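Local coordinates for protein response regulator FixJ (Bradyrhizobium japonicum, PDB 5XSO) that acts as the transcriptional response regulator activated by FixL, switching on nifA and fixK expression for nitrogen fixation, at residues A[72-77]-A[101-106]; A[91-96]-A[110-115]. One frame throughout, in Å; residues are numbered along the deposited sequence.

Interaction 1: A[72-77]-A[101-106]; sequences DGIELL and AVEAMK
Ile74 lays the end of its side chain against the aliphatic stem of Glu103, with CD1 3.6 Å from Glu103 CB and slightly farther from CG. The isoleucine's CG1, anti to the carbonyl carbon (chi1 -71°), carries the chain toward Glu103 although CB does not aim there, and the two side chains cross obliquely. Glu103 bends at chi2 (-58°) beyond this contact, and its carboxylate takes a salt bridge within its own helix, OE2 lying 3.3 Å from Lys106 NZ. Beside this contact the helices come close through small residues: Ala104 CB sits 3.9 Å from Gly73 O, and a CB at Gly73 would be tight against that methyl. These are neighbouring helices of the receiver domain's alternating beta-alpha fold, nearly parallel at 16° with axes 8.4 Å apart, and no hydrogen bond links 72-77 to 101-106. Leu77, one turn after Gly73, brings CG to 3.5 Å from Ala104 O, while its CD2 faces Ala104 CB at 4.3 Å. Leu107 and Ala109, in the loop after helix 98-106, continue the apolar packing around Leu77. At the start of helix 73-82, Asp72 is the N-cap, its OD1 accepting from Glu75 N at 2.7 Å in a nearly straight bond.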
ATOM      1  N   ASP A  72      14.441  11.938   1.222  1.00 48.76           N
ATOM      2  CA  ASP A  72      15.359  10.811   1.218  1.00 49.99           C
ATOM      3  C   ASP A  72      14.556   9.510   1.230  1.00 51.34           C
ATOM      4  O   ASP A  72      13.319   9.524   1.264  1.00 46.75           O
ATOM      5  CB  ASP A  72      16.329  10.926   2.397  1.00 44.14           C
ATOM      6  CG  ASP A  72      15.702  10.576   3.731  1.00 47.48           C
ATOM      7  OD1 ASP A  72      14.489  10.291   3.794  1.00 49.02           O
ATOM      8  OD2 ASP A  72      16.448  10.574   4.744  1.00 48.51           O
ATOM      9  N   GLY A  73      15.233   8.376   1.230  1.00 42.76           N
ATOM     10  CA  GLY A  73      14.506   7.121   1.165  1.00 41.71           C
ATOM     11  C   GLY A  73      13.516   6.944   2.297  1.00 38.68           C
ATOM     12  O   GLY A  73      12.406   6.439   2.086  1.00 33.98           O
ATOM     13  N   ILE A  74      13.909   7.333   3.521  1.00 31.80           N
ATOM     14  CA  ILE A  74      13.020   7.202   4.670  1.00 34.44           C
ATOM     15  C   ILE A  74      11.800   8.098   4.508  1.00 33.60           C
ATOM     16  O   ILE A  74      10.664   7.679   4.761  1.00 33.52           O
ATOM     17  CB  ILE A  74      13.768   7.528   5.973  1.00 36.41           C
ATOM     18  CG1 ILE A  74      14.757   6.418   6.312  1.00 46.62           C
ATOM     19  CG2 ILE A  74      12.773   7.747   7.132  1.00 46.15           C
ATOM     20  CD1 ILE A  74      15.608   6.761   7.526  1.00 56.28           C
ATOM     21  N   GLU A  75      12.020   9.360   4.133  1.00 33.24           N
ATOM     22  CA  GLU A  75      10.909  10.308   4.092  1.00 39.84           C
ATOM     23  C   GLU A  75       9.921   9.924   2.999  1.00 43.23           C
ATOM     24  O   GLU A  75       8.696   9.945   3.215  1.00 38.45           O
ATOM     25  CB  GLU A  75      11.438  11.730   3.883  1.00 44.85           C
ATOM     26  CG  GLU A  75      10.380  12.868   4.051  1.00 60.27           C
ATOM     27  CD  GLU A  75       9.668  12.887   5.423  1.00 74.30           C
ATOM     28  OE1 GLU A  75      10.172  13.553   6.364  1.00 79.36           O
ATOM     29  OE2 GLU A  75       8.590  12.256   5.552  1.00 81.59           O
ATOM     30  N   LEU A  76      10.446   9.553   1.823  1.00 34.78           N
ATOM     31  CA  LEU A  76       9.604   9.072   0.737  1.00 30.96           C
ATOM     32  C   LEU A  76       8.714   7.932   1.211  1.00 31.36           C
ATOM     33  O   LEU A  76       7.485   7.977   1.058  1.00 32.96           O
ATOM     34  CB  LEU A  76      10.488   8.613  -0.416  1.00 30.13           C
ATOM     35  CG  LEU A  76       9.702   8.036  -1.589  1.00 37.93           C
ATOM     36  CD1 LEU A  76       8.830   9.114  -2.156  1.00 32.50           C
ATOM     37  CD2 LEU A  76      10.652   7.437  -2.647  1.00 37.19           C
ATOM     38  N   LEU A  77       9.319   6.921   1.837  1.00 29.90           N
ATOM     39  CA  LEU A  77       8.539   5.784   2.320  1.00 31.86           C
ATOM     40  C   LEU A  77       7.518   6.214   3.377  1.00 37.79           C
ATOM     41  O   LEU A  77       6.361   5.774   3.348  1.00 34.75           O
ATOM     42  CB  LEU A  77       9.475   4.709   2.867  1.00 32.75           C
ATOM     43  CG  LEU A  77       9.783   3.530   1.945  1.00 31.69           C
ATOM     44  CD1 LEU A  77       8.493   2.748   1.711  1.00 37.98           C
ATOM     45  CD2 LEU A  77      10.379   3.999   0.626  1.00 28.99           C
ATOM     46  N   ALA A 101      19.158   3.002   2.688  1.00 22.70           N
ATOM     47  CA  ALA A 101      18.337   2.076   1.929  1.00 21.81           C
ATOM     48  C   ALA A 101      17.762   0.981   2.810  1.00 23.06           C
ATOM     49  O   ALA A 101      16.617   0.545   2.604  1.00 23.04           O
ATOM     50  CB  ALA A 101      19.166   1.453   0.802  1.00 20.60           C
ATOM     51  N   VAL A 102      18.555   0.497   3.780  1.00 24.30           N
ATOM     52  CA  VAL A 102      18.045  -0.526   4.678  1.00 25.73           C
ATOM     53  C   VAL A 102      16.844   0.011   5.465  1.00 27.03           C
ATOM     54  O   VAL A 102      15.829  -0.673   5.629  1.00 27.67           O
ATOM     55  CB  VAL A 102      19.163  -1.011   5.624  1.00 27.05           C
ATOM     56  CG1 VAL A 102      18.566  -1.899   6.666  1.00 28.83           C
ATOM     57  CG2 VAL A 102      20.224  -1.803   4.834  1.00 29.79           C
ATOM     58  N   GLU A 103      16.950   1.234   5.971  1.00 27.70           N
ATOM     59  CA  GLU A 103      15.832   1.804   6.722  1.00 29.32           C
ATOM     60  C   GLU A 103      14.587   1.890   5.842  1.00 28.49           C
ATOM     61  O   GLU A 103      13.468   1.598   6.288  1.00 29.85           O
ATOM     62  CB  GLU A 103      16.204   3.196   7.233  1.00 30.19           C
ATOM     63  CG  GLU A 103      16.891   3.273   8.554  1.00 58.29           C
ATOM     64  CD  GLU A 103      16.075   2.642   9.682  1.00 58.41           C
ATOM     65  OE1 GLU A 103      15.017   3.200  10.056  1.00 59.98           O
ATOM     66  OE2 GLU A 103      16.509   1.586  10.183  1.00 57.86           O
ATOM     67  N   ALA A 104      14.779   2.281   4.573  1.00 26.43           N
ATOM     68  CA  ALA A 104      13.662   2.380   3.652  1.00 25.64           C
ATOM     69  C   ALA A 104      13.004   1.027   3.441  1.00 25.63           C
ATOM     70  O   ALA A 104      11.766   0.941   3.347  1.00 26.30           O
ATOM     71  CB  ALA A 104      14.148   2.948   2.304  1.00 23.49           C
ATOM     72  N   MET A 105      13.794  -0.043   3.340  1.00 25.09           N
ATOM     73  CA  MET A 105      13.129  -1.332   3.206  1.00 25.40           C
ATOM     74  C   MET A 105      12.396  -1.725   4.482  1.00 27.73           C
ATOM     75  O   MET A 105      11.325  -2.343   4.412  1.00 28.42           O
ATOM     76  CB  MET A 105      14.080  -2.451   2.781  1.00 24.64           C
ATOM     77  CG  MET A 105      14.708  -2.223   1.392  1.00 22.62           C
ATOM     78  SD  MET A 105      15.761  -3.605   1.002  1.00 29.44           S
ATOM     79  CE  MET A 105      14.536  -4.917   0.765  1.00 48.05           C
ATOM     80  N   LYS A 106      12.931  -1.358   5.644  1.00 29.15           N
ATOM     81  CA  LYS A 106      12.186  -1.675   6.869  1.00 31.68           C
ATOM     82  C   LYS A 106      10.857  -0.937   6.887  1.00 32.66           C
ATOM     83  O   LYS A 106       9.868  -1.446   7.417  1.00 35.16           O
ATOM     84  CB  LYS A 106      13.021  -1.338   8.094  1.00 33.21           C
ATOM     85  CG  LYS A 106      14.069  -2.417   8.373  1.00 39.39           C
ATOM     86  CD  LYS A 106      15.254  -1.932   9.240  1.00 47.23           C
ATOM     87  CE  LYS A 106      14.839  -1.120  10.454  1.00 60.24           C
ATOM     88  NZ  LYS A 106      15.795  -1.328  11.609  1.00 60.47           N
TER

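Interaction 2: A[91-96]-A[110-115]; sequences IMTGHG and VDFLEK. With GOL (glycerol), chain E.
Ile91 and Leu113 are joined through their backbones, Leu113 N donating to Ile91 O at 2.8 Å, in a run of four bonds that zips strand 91-93 to strand 111-114 in parallel. Ile91 N gives to Asp111 O, Thr93 N to Leu113 O, and Lys115 N to Thr93 O. This is the parallel pairing of a beta-alpha-beta unit, with strand 111-114 at the edge of the receiver domain's five-stranded sheet.

The dense part lies on the face carrying Ile91, Phe112 and Thr93. The CB atoms of Ile91 and Phe112 are 4.3 Å apart, and Thr93 CG2 reaches Leu113 O at 3.5 Å and Phe112 CD1 at 4.0 Å, meeting the ring obliquely. With Thr93 OG1 anti to the backbone N (chi1 180°), the hydroxyl donates to Gly94 O, in the carbonyl plane and on a lone pair, at 2.8 Å. An alanine in place of Thr93 would probably leave Gly94 O without that donor and open a small gap beside the Phe112 ring. On the other face, Leu113 packs on helix 119-138, and Met92 lies beside Asp21, a probable magnesium ligand.

Past Thr93 the contact loosens toward solvent. The extended Glu114 chain puts its carboxyl carbon CD 3.6 Å from His95 CB. A glycerol, probably from the crystallisation liquor, bridges the two segments here: its O2 accepts from His95 N and donates to Lys115 O. Lys115 packs its CD 4.0 Å from both Thr93 C and Thr93 N, while its side chain continues toward Asp65. The strand pairing thus sets Lys115 next to Asp65, consistent with the lysine that receiver domains characteristically keep at the phosphorylation site, where magnesium probably binds.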
ATOM      1  N   ILE A  91      14.855   1.418  -4.347  1.00 16.36           N
ATOM      2  CA  ILE A  91      15.760   2.474  -3.909  1.00 16.52           C
ATOM      3  C   ILE A  91      17.111   2.265  -4.570  1.00 15.65           C
ATOM      4  O   ILE A  91      17.688   1.172  -4.463  1.00 15.99           O
ATOM      5  CB  ILE A  91      15.914   2.464  -2.373  1.00 17.56           C
ATOM      6  CG1 ILE A  91      14.551   2.684  -1.689  1.00 18.84           C
ATOM      7  CG2 ILE A  91      16.982   3.458  -1.947  1.00 17.87           C
ATOM      8  CD1 ILE A  91      13.960   4.025  -1.975  1.00 19.67           C
ATOM      9  N   MET A  92      17.614   3.305  -5.269  1.00 15.45           N
ATOM     10  CA  MET A  92      18.951   3.334  -5.851  1.00 15.25           C
ATOM     11  C   MET A  92      19.895   4.033  -4.875  1.00 15.99           C
ATOM     12  O   MET A  92      19.533   5.049  -4.290  1.00 16.50           O
ATOM     13  CB  MET A  92      18.986   4.079  -7.201  1.00 14.86           C
ATOM     14  CG  MET A  92      17.982   3.542  -8.166  1.00 14.35           C
ATOM     15  SD  MET A  92      18.169   4.506  -9.698  1.00 16.28           S
ATOM     16  CE  MET A  92      17.243   5.948  -9.201  1.00 18.61           C
ATOM     17  N   THR A  93      21.098   3.495  -4.697  1.00 16.54           N
ATOM     18  CA  THR A  93      21.951   4.033  -3.633  1.00 17.49           C
ATOM     19  C   THR A  93      23.419   3.801  -3.968  1.00 18.06           C
ATOM     20  O   THR A  93      23.790   2.765  -4.548  1.00 17.99           O
ATOM     21  CB  THR A  93      21.623   3.392  -2.246  1.00 18.95           C
ATOM     22  OG1 THR A  93      22.492   3.953  -1.238  1.00 19.37           O
ATOM     23  CG2 THR A  93      21.828   1.851  -2.253  1.00 18.43           C
ATOM     24  N   GLY A  94      24.280   4.760  -3.571  1.00 18.89           N
ATOM     25  CA  GLY A  94      25.708   4.478  -3.517  1.00 19.85           C
ATOM     26  C   GLY A  94      26.020   3.579  -2.316  1.00 20.66           C
ATOM     27  O   GLY A  94      25.185   3.411  -1.423  1.00 20.68           O
ATOM     28  N   HIS A  95      27.224   2.979  -2.274  1.00 21.57           N
ATOM     29  CA  HIS A  95      27.470   2.015  -1.205  1.00 22.47           C
ATOM     30  C   HIS A  95      27.419   2.688   0.150  1.00 23.43           C
ATOM     31  O   HIS A  95      27.017   2.057   1.121  1.00 23.97           O
ATOM     32  CB  HIS A  95      28.817   1.242  -1.353  1.00 23.54           C
ATOM     33  CG  HIS A  95      30.045   2.010  -0.979  1.00 24.87           C
ATOM     34  ND1 HIS A  95      30.858   1.655   0.090  1.00 26.44           N
ATOM     35  CD2 HIS A  95      30.617   3.095  -1.547  1.00 25.11           C
ATOM     36  CE1 HIS A  95      31.878   2.491   0.155  1.00 27.56           C
ATOM     37  NE2 HIS A  95      31.757   3.370  -0.830  1.00 26.81           N
ATOM     38  N   GLY A  96      27.803   3.965   0.227  1.00 23.88           N
ATOM     39  CA  GLY A  96      27.814   4.635   1.526  1.00 26.29           C
ATOM     40  C   GLY A  96      26.442   4.809   2.134  1.00 27.59           C
ATOM     41  O   GLY A  96      26.320   4.941   3.358  1.00 25.97           O
ATOM     42  N   VAL A 110      10.576  -2.196  -1.520  1.00 21.17           N
ATOM     43  CA  VAL A 110      10.651  -3.594  -1.927  1.00 21.17           C
ATOM     44  C   VAL A 110      12.104  -4.085  -2.005  1.00 23.61           C
ATOM     45  O   VAL A 110      12.436  -5.203  -1.555  1.00 22.44           O
ATOM     46  CB  VAL A 110       9.902  -3.753  -3.259  1.00 25.62           C
ATOM     47  CG1 VAL A 110      10.227  -5.102  -3.934  1.00 28.39           C
ATOM     48  CG2 VAL A 110       8.383  -3.551  -3.027  1.00 25.61           C
ATOM     49  N   ASP A 111      13.016  -3.283  -2.539  1.00 19.44           N
ATOM     50  CA  ASP A 111      14.399  -3.759  -2.693  1.00 19.16           C
ATOM     51  C   ASP A 111      15.250  -2.518  -2.998  1.00 18.23           C
ATOM     52  O   ASP A 111      14.717  -1.408  -3.116  1.00 17.79           O
ATOM     53  CB  ASP A 111      14.447  -4.851  -3.794  1.00 18.87           C
ATOM     54  CG  ASP A 111      15.613  -5.844  -3.634  1.00 19.87           C
ATOM     55  OD1 ASP A 111      16.571  -5.556  -2.898  1.00 20.69           O
ATOM     56  OD2 ASP A 111      15.603  -6.918  -4.304  1.00 21.71           O
ATOM     57  N   PHE A 112      16.567  -2.704  -3.137  1.00 18.11           N
ATOM     58  CA  PHE A 112      17.483  -1.610  -3.406  1.00 17.51           C
ATOM     59  C   PHE A 112      18.492  -2.067  -4.441  1.00 17.14           C
ATOM     60  O   PHE A 112      18.693  -3.279  -4.658  1.00 17.71           O
ATOM     61  CB  PHE A 112      18.187  -1.133  -2.113  1.00 18.38           C
ATOM     62  CG  PHE A 112      19.238  -2.101  -1.638  1.00 19.23           C
ATOM     63  CD1 PHE A 112      20.567  -1.916  -1.961  1.00 19.19           C
ATOM     64  CD2 PHE A 112      18.877  -3.231  -0.899  1.00 20.25           C
ATOM     65  CE1 PHE A 112      21.538  -2.833  -1.530  1.00 21.89           C
ATOM     66  CE2 PHE A 112      19.857  -4.157  -0.479  1.00 21.17           C
ATOM     67  CZ  PHE A 112      21.170  -3.978  -0.797  1.00 21.12           C
ATOM     68  N   LEU A 113      19.181  -1.103  -5.046  1.00 16.59           N
ATOM     69  CA  LEU A 113      20.261  -1.392  -5.979  1.00 16.58           C
ATOM     70  C   LEU A 113      21.461  -0.543  -5.634  1.00 16.90           C
ATOM     71  O   LEU A 113      21.335   0.686  -5.544  1.00 16.56           O
ATOM     72  CB  LEU A 113      19.818  -1.073  -7.454  1.00 15.81           C
ATOM     73  CG  LEU A 113      19.139  -2.213  -8.194  1.00 34.94           C
ATOM     74  CD1 LEU A 113      18.683  -1.828  -9.615  1.00 27.29           C
ATOM     75  CD2 LEU A 113      20.129  -3.369  -8.282  1.00 38.09           C
ATOM     76  N   GLU A 114      22.613  -1.172  -5.451  1.00 17.70           N
ATOM     77  CA  GLU A 114      23.840  -0.414  -5.257  1.00 18.21           C
ATOM     78  C   GLU A 114      24.381   0.014  -6.606  1.00 17.98           C
ATOM     79  O   GLU A 114      24.629  -0.842  -7.465  1.00 18.18           O
ATOM     80  CB  GLU A 114      24.902  -1.239  -4.502  1.00 19.41           C
ATOM     81  CG  GLU A 114      26.145  -0.396  -4.266  1.00 20.11           C
ATOM     82  CD  GLU A 114      27.284  -1.172  -3.545  1.00 21.50           C
ATOM     83  OE1 GLU A 114      28.417  -1.158  -4.012  1.00 22.22           O
ATOM     84  OE2 GLU A 114      26.994  -1.732  -2.469  1.00 22.02           O
ATOM     85  N   LYS A 115      24.584   1.334  -6.795  1.00 17.81           N
ATOM     86  CA  LYS A 115      25.158   1.840  -8.040  1.00 17.92           C
ATOM     87  C   LYS A 115      26.662   1.577  -8.088  1.00 19.39           C
ATOM     88  O   LYS A 115      27.331   1.553  -7.052  1.00 19.83           O
ATOM     89  CB  LYS A 115      24.909   3.339  -8.167  1.00 17.71           C
ATOM     90  CG  LYS A 115      23.371   3.730  -8.168  1.00 17.87           C
ATOM     91  CD  LYS A 115      23.161   5.175  -7.738  1.00 24.93           C
ATOM     92  CE  LYS A 115      23.779   6.095  -8.769  1.00 38.68           C
ATOM     93  NZ  LYS A 115      23.486   7.522  -8.474  1.00 46.05           N
TER
HETATM   94  C1  GOL E 404      30.384   4.641  -4.186  1.00 39.11           C
HETATM   95  O1  GOL E 404      31.702   4.168  -4.492  1.00 36.62           O
HETATM   96  C2  GOL E 404      29.439   4.226  -5.308  1.00 39.70           C
HETATM   97  O2  GOL E 404      28.553   3.221  -4.863  1.00 27.06           O
HETATM   98  C3  GOL E 404      28.655   5.448  -5.792  1.00 46.28           C
HETATM   99  O3  GOL E 404      27.707   5.105  -6.779  1.00 48.58           O

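Overall arrangement
From the N terminus the chain runs through three strands and two helices before helix 73-82 begins in 72-77; strand 89-93 comes next, then helix 98-106 and strand 111-114. Interaction 1 closes the loop from helix 73-82 to helix 98-106, with strand 89-93 inside it; interaction 2 closes the loop from that strand to strand 111-114, with helix 98-106 inside it. The segments alternate, so the two loops cross instead of nesting. Helix 98-106 connects them: one side meets helix 73-82, while Met105 and Ala101 pack on Phe112 of the edge strand. Together they tie two helices and two strands into one side of the receiver domain.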